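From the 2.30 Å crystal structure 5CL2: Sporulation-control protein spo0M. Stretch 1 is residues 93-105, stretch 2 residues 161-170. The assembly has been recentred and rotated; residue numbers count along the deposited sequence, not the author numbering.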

# COMPACT_ATOMS: atom_id res chain seq x y z
N LEU A 93 -5.08 5.82 -13.88
CA LEU A 93 -4.86 4.40 -13.60
C LEU A 93 -3.71 4.28 -12.61
O LEU A 93 -2.58 4.66 -12.93
CB LEU A 93 -4.53 3.67 -14.89
CG LEU A 93 -5.11 2.28 -15.16
CD1 LEU A 93 -6.59 2.37 -15.35
CD2 LEU A 93 -4.45 1.66 -16.38
N PRO A 94 -3.99 3.76 -11.41
CA PRO A 94 -2.94 3.57 -10.38
C PRO A 94 -1.77 2.76 -10.92
O PRO A 94 -1.98 1.94 -11.82
CB PRO A 94 -3.66 2.81 -9.26
CG PRO A 94 -5.14 3.21 -9.45
CD PRO A 94 -5.34 3.37 -10.94
N LEU A 95 -0.56 2.99 -10.42
CA LEU A 95 0.61 2.27 -10.92
C LEU A 95 0.64 0.79 -10.54
O LEU A 95 1.41 0.01 -11.13
CB LEU A 95 1.89 2.95 -10.42
CG LEU A 95 2.15 4.32 -11.05
CD1 LEU A 95 3.46 4.95 -10.56
CD2 LEU A 95 2.15 4.18 -12.56
N ASP A 96 -0.17 0.38 -9.57
CA ASP A 96 -0.21 -1.04 -9.19
C ASP A 96 -1.37 -1.78 -9.91
O ASP A 96 -1.69 -2.91 -9.55
CB ASP A 96 -0.32 -1.21 -7.67
CG ASP A 96 -1.39 -0.31 -7.06
OD1 ASP A 96 -2.03 0.39 -7.86
OD2 ASP A 96 -1.62 -0.32 -5.82
N THR A 97 -2.03 -1.12 -10.87
CA THR A 97 -3.01 -1.81 -11.73
C THR A 97 -2.34 -2.97 -12.47
O THR A 97 -1.33 -2.76 -13.15
CB THR A 97 -3.62 -0.85 -12.78
OG1 THR A 97 -4.25 0.25 -12.13
CG2 THR A 97 -4.64 -1.57 -13.66
N PRO A 98 -2.91 -4.18 -12.38
CA PRO A 98 -2.28 -5.34 -13.01
C PRO A 98 -2.38 -5.26 -14.52
O PRO A 98 -3.28 -4.58 -15.05
CB PRO A 98 -3.11 -6.53 -12.52
CG PRO A 98 -4.12 -5.95 -11.56
CD PRO A 98 -4.25 -4.52 -11.87
N ILE A 99 -1.47 -5.93 -15.20
CA ILE A 99 -1.42 -6.01 -16.66
C ILE A 99 -2.44 -7.05 -17.11
O ILE A 99 -2.55 -8.11 -16.48
CB ILE A 99 0.01 -6.38 -17.14
CG1 ILE A 99 0.96 -5.21 -16.92
CG2 ILE A 99 0.02 -6.82 -18.60
CD1 ILE A 99 2.43 -5.64 -16.81
N THR A 100 -3.17 -6.77 -18.19
CA THR A 100 -4.18 -7.72 -18.61
C THR A 100 -3.52 -8.69 -19.56
O THR A 100 -3.34 -8.42 -20.75
CB THR A 100 -5.36 -7.03 -19.33
OG1 THR A 100 -6.15 -6.30 -18.37
CG2 THR A 100 -6.25 -8.05 -19.99
N VAL A 101 -3.20 -9.86 -19.01
CA VAL A 101 -2.54 -10.93 -19.73
C VAL A 101 -2.83 -12.16 -18.89
O VAL A 101 -3.12 -12.03 -17.70
CB VAL A 101 -1.03 -10.69 -19.90
CG1 VAL A 101 -0.30 -10.86 -18.58
CG2 VAL A 101 -0.46 -11.64 -20.93
N GLY A 102 -2.75 -13.34 -19.50
CA GLY A 102 -3.12 -14.56 -18.81
C GLY A 102 -4.58 -14.56 -18.38
O GLY A 102 -5.50 -14.36 -19.19
N LYS A 103 -4.79 -14.81 -17.09
CA LYS A 103 -6.13 -14.91 -16.55
C LYS A 103 -6.68 -13.58 -15.95
O LYS A 103 -7.84 -13.49 -15.56
CB LYS A 103 -6.14 -16.03 -15.50
CG LYS A 103 -6.84 -17.31 -15.98
CD LYS A 103 -6.86 -18.37 -14.88
CE LYS A 103 -7.99 -19.38 -15.11
NZ LYS A 103 -8.09 -19.86 -16.50
N VAL A 104 -5.85 -12.55 -15.94
CA VAL A 104 -6.19 -11.30 -15.29
C VAL A 104 -7.21 -10.44 -16.05
O VAL A 104 -7.02 -10.10 -17.22
CB VAL A 104 -4.95 -10.45 -15.05
CG1 VAL A 104 -5.33 -9.12 -14.40
CG2 VAL A 104 -3.94 -11.22 -14.18
N GLU A 105 -8.31 -10.09 -15.38
CA GLU A 105 -9.22 -9.10 -15.97
C GLU A 105 -9.30 -7.83 -15.11
O GLU A 105 -9.33 -7.89 -13.88
CB GLU A 105 -10.63 -9.70 -16.18
CG GLU A 105 -11.48 -9.84 -14.91
CD GLU A 105 -12.97 -10.10 -15.18
OE1 GLU A 105 -13.59 -9.32 -15.95
OE2 GLU A 105 -13.54 -11.07 -14.61
N ARG A 161 1.29 -4.50 0.71
CA ARG A 161 1.13 -3.41 -0.26
C ARG A 161 -0.24 -2.72 -0.11
O ARG A 161 -1.08 -3.12 0.71
CB ARG A 161 1.27 -3.93 -1.69
CG ARG A 161 2.37 -4.95 -1.88
CD ARG A 161 3.68 -4.29 -1.70
NE ARG A 161 3.92 -3.31 -2.75
CZ ARG A 161 4.88 -2.40 -2.70
NH1 ARG A 161 5.67 -2.35 -1.64
NH2 ARG A 161 5.05 -1.54 -3.70
N ARG A 162 -0.46 -1.70 -0.94
CA ARG A 162 -1.73 -1.00 -0.96
C ARG A 162 -2.86 -1.99 -1.29
O ARG A 162 -3.87 -2.05 -0.58
CB ARG A 162 -1.68 0.13 -1.98
CG ARG A 162 -2.87 1.07 -1.88
CD ARG A 162 -2.88 2.12 -2.98
NE ARG A 162 -3.15 1.57 -4.31
CZ ARG A 162 -4.36 1.49 -4.86
NH1 ARG A 162 -5.42 1.89 -4.17
NH2 ARG A 162 -4.51 0.99 -6.09
N LEU A 163 -2.65 -2.80 -2.32
CA LEU A 163 -3.60 -3.85 -2.68
C LEU A 163 -3.25 -5.18 -1.98
O LEU A 163 -2.11 -5.41 -1.64
CB LEU A 163 -3.61 -4.03 -4.19
CG LEU A 163 -3.93 -2.73 -4.91
CD1 LEU A 163 -3.81 -2.92 -6.43
CD2 LEU A 163 -5.36 -2.28 -4.52
N PRO A 164 -4.24 -6.03 -1.74
CA PRO A 164 -4.09 -7.34 -1.11
C PRO A 164 -3.37 -8.38 -1.96
O PRO A 164 -3.04 -9.46 -1.46
CB PRO A 164 -5.54 -7.77 -0.84
CG PRO A 164 -6.37 -6.97 -1.89
CD PRO A 164 -5.66 -5.66 -1.97
N PHE A 165 -3.18 -8.08 -3.24
CA PHE A 165 -2.57 -9.02 -4.18
C PHE A 165 -1.33 -8.49 -4.88
O PHE A 165 -1.07 -7.29 -4.87
CB PHE A 165 -3.59 -9.43 -5.24
CG PHE A 165 -4.02 -8.29 -6.11
CD1 PHE A 165 -3.30 -7.95 -7.24
CD2 PHE A 165 -5.16 -7.55 -5.78
CE1 PHE A 165 -3.70 -6.88 -8.04
CE2 PHE A 165 -5.55 -6.49 -6.57
CZ PHE A 165 -4.81 -6.15 -7.70
N VAL A 166 -0.55 -9.36 -5.51
CA VAL A 166 0.45 -8.87 -6.46
C VAL A 166 0.30 -9.60 -7.78
O VAL A 166 -0.23 -10.71 -7.81
CB VAL A 166 1.91 -9.05 -5.94
CG1 VAL A 166 2.12 -8.25 -4.69
CG2 VAL A 166 2.22 -10.51 -5.71
N GLN A 167 0.75 -9.00 -8.88
CA GLN A 167 0.72 -9.75 -10.12
C GLN A 167 2.02 -10.58 -10.23
O GLN A 167 3.11 -10.04 -10.25
CB GLN A 167 0.55 -8.84 -11.35
CG GLN A 167 0.40 -9.65 -12.62
CD GLN A 167 -0.13 -8.87 -13.83
OE1 GLN A 167 0.18 -7.69 -14.02
NE2 GLN A 167 -0.93 -9.54 -14.65
N GLU A 168 1.86 -11.89 -10.28
CA GLU A 168 2.97 -12.82 -10.37
C GLU A 168 3.13 -13.33 -11.80
O GLU A 168 2.19 -13.92 -12.37
CB GLU A 168 2.76 -13.99 -9.41
CG GLU A 168 3.92 -15.00 -9.37
CD GLU A 168 3.69 -16.08 -8.32
OE1 GLU A 168 2.76 -15.93 -7.51
OE2 GLU A 168 4.45 -17.07 -8.30
N PHE A 169 4.30 -13.04 -12.38
CA PHE A 169 4.68 -13.53 -13.71
C PHE A 169 5.52 -14.79 -13.59
O PHE A 169 6.55 -14.79 -12.91
CB PHE A 169 5.45 -12.45 -14.49
CG PHE A 169 4.63 -11.23 -14.79
CD1 PHE A 169 4.44 -10.27 -13.83
CD2 PHE A 169 4.03 -11.07 -16.02
CE1 PHE A 169 3.67 -9.15 -14.09
CE2 PHE A 169 3.26 -9.95 -16.29
CZ PHE A 169 3.07 -8.99 -15.31
N GLU A 170 5.09 -15.86 -14.25
CA GLU A 170 5.81 -17.14 -14.22
C GLU A 170 6.35 -17.48 -15.61
O GLU A 170 5.60 -17.54 -16.59
CB GLU A 170 4.92 -18.26 -13.72
CG GLU A 170 5.53 -19.64 -13.84
CD GLU A 170 4.47 -20.71 -13.79
OE1 GLU A 170 3.61 -20.64 -12.89
OE2 GLU A 170 4.50 -21.63 -14.65
O HOH W 1 -0.34 -2.65 -4.56

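The two stretches belong to one chain, and every contact between them joins residues at least 63 positions apart in sequence. Together they bury 436 Å², both sides summed. Gln167 gives up the largest share, 88 Å², and the fit is best read outward from it.

Stretch 1 has no regular helix or strand, and the backbone N and O of Ile99 are both met by a side chain, that of Gln167. This residue, in the strand that begins at Phe165, does this with an extended side chain (chi1 and chi2 both t) whose CA-to-CB bond points toward stretch 1. Its amide engages both backbone polar atoms of Ile99: Ile99 N donates to Gln167 OE1 at 2.7 Å with an N-H...O angle of 161°, and Gln167 NE2 donates to Ile99 O at 2.8 Å and 157°. A primary amide suits this place because it carries an acceptor and a donor side by side, matching the N and O of a single residue.

The hollow that receives the amide has apolar walls. Pro98 CA lies 3.5 Å from Gln167 OE1, while Val104 CG2 comes within 3.5 Å of Gln167 NE2 and Val101 CG1 within 4.2 Å of the same nitrogen. Val101 and Val104 are the ends of a type II' turn, supported by Val104 N to Val101 O at 3.3 Å. Gly102 follows Val101 in that turn with phi 61° and psi -126°; a positive phi by itself favours glycine.

Two aromatic rings extend the packing. The CA-to-CB bonds of Phe165 and Phe169 point sideways, but their ring ends come nearer to stretch 1. Pro98 CG projects to 3.7 Å from Phe165 CE1, while Ile99 CD1 reaches 3.7 Å from Phe169 CZ and Val101 CG1 sits 4.3 Å from Phe169 CE2. All three approaches are oblique to the rings.

Toward the start of stretch 2 the fit becomes ionic. A type I turn from Pro94 to Thr97, with both Thr97 N (3.2 Å) and Thr97 OG1 (2.8 Å) donating to Pro94 O, carries Asp96 with its CB toward stretch 2. The Arg162 guanidinium meets this carboxylate along its edge: NE to Asp96 OD2 is 2.9 Å and NH2 to Asp96 OD1 is 3.1 Å at 168°, with a weak third bond from NH2 to Asp96 OD2 at 3.2 Å. Pro94 CB packs 3.8 Å from Arg162 NH2. A water links Asp96 and Leu163 as well, donating to Asp96 OD2 at 2.9 Å and accepting from Leu163 N at 3.2 Å, while Leu163 CD1 lies 3.5 Å from Asp96 OD2.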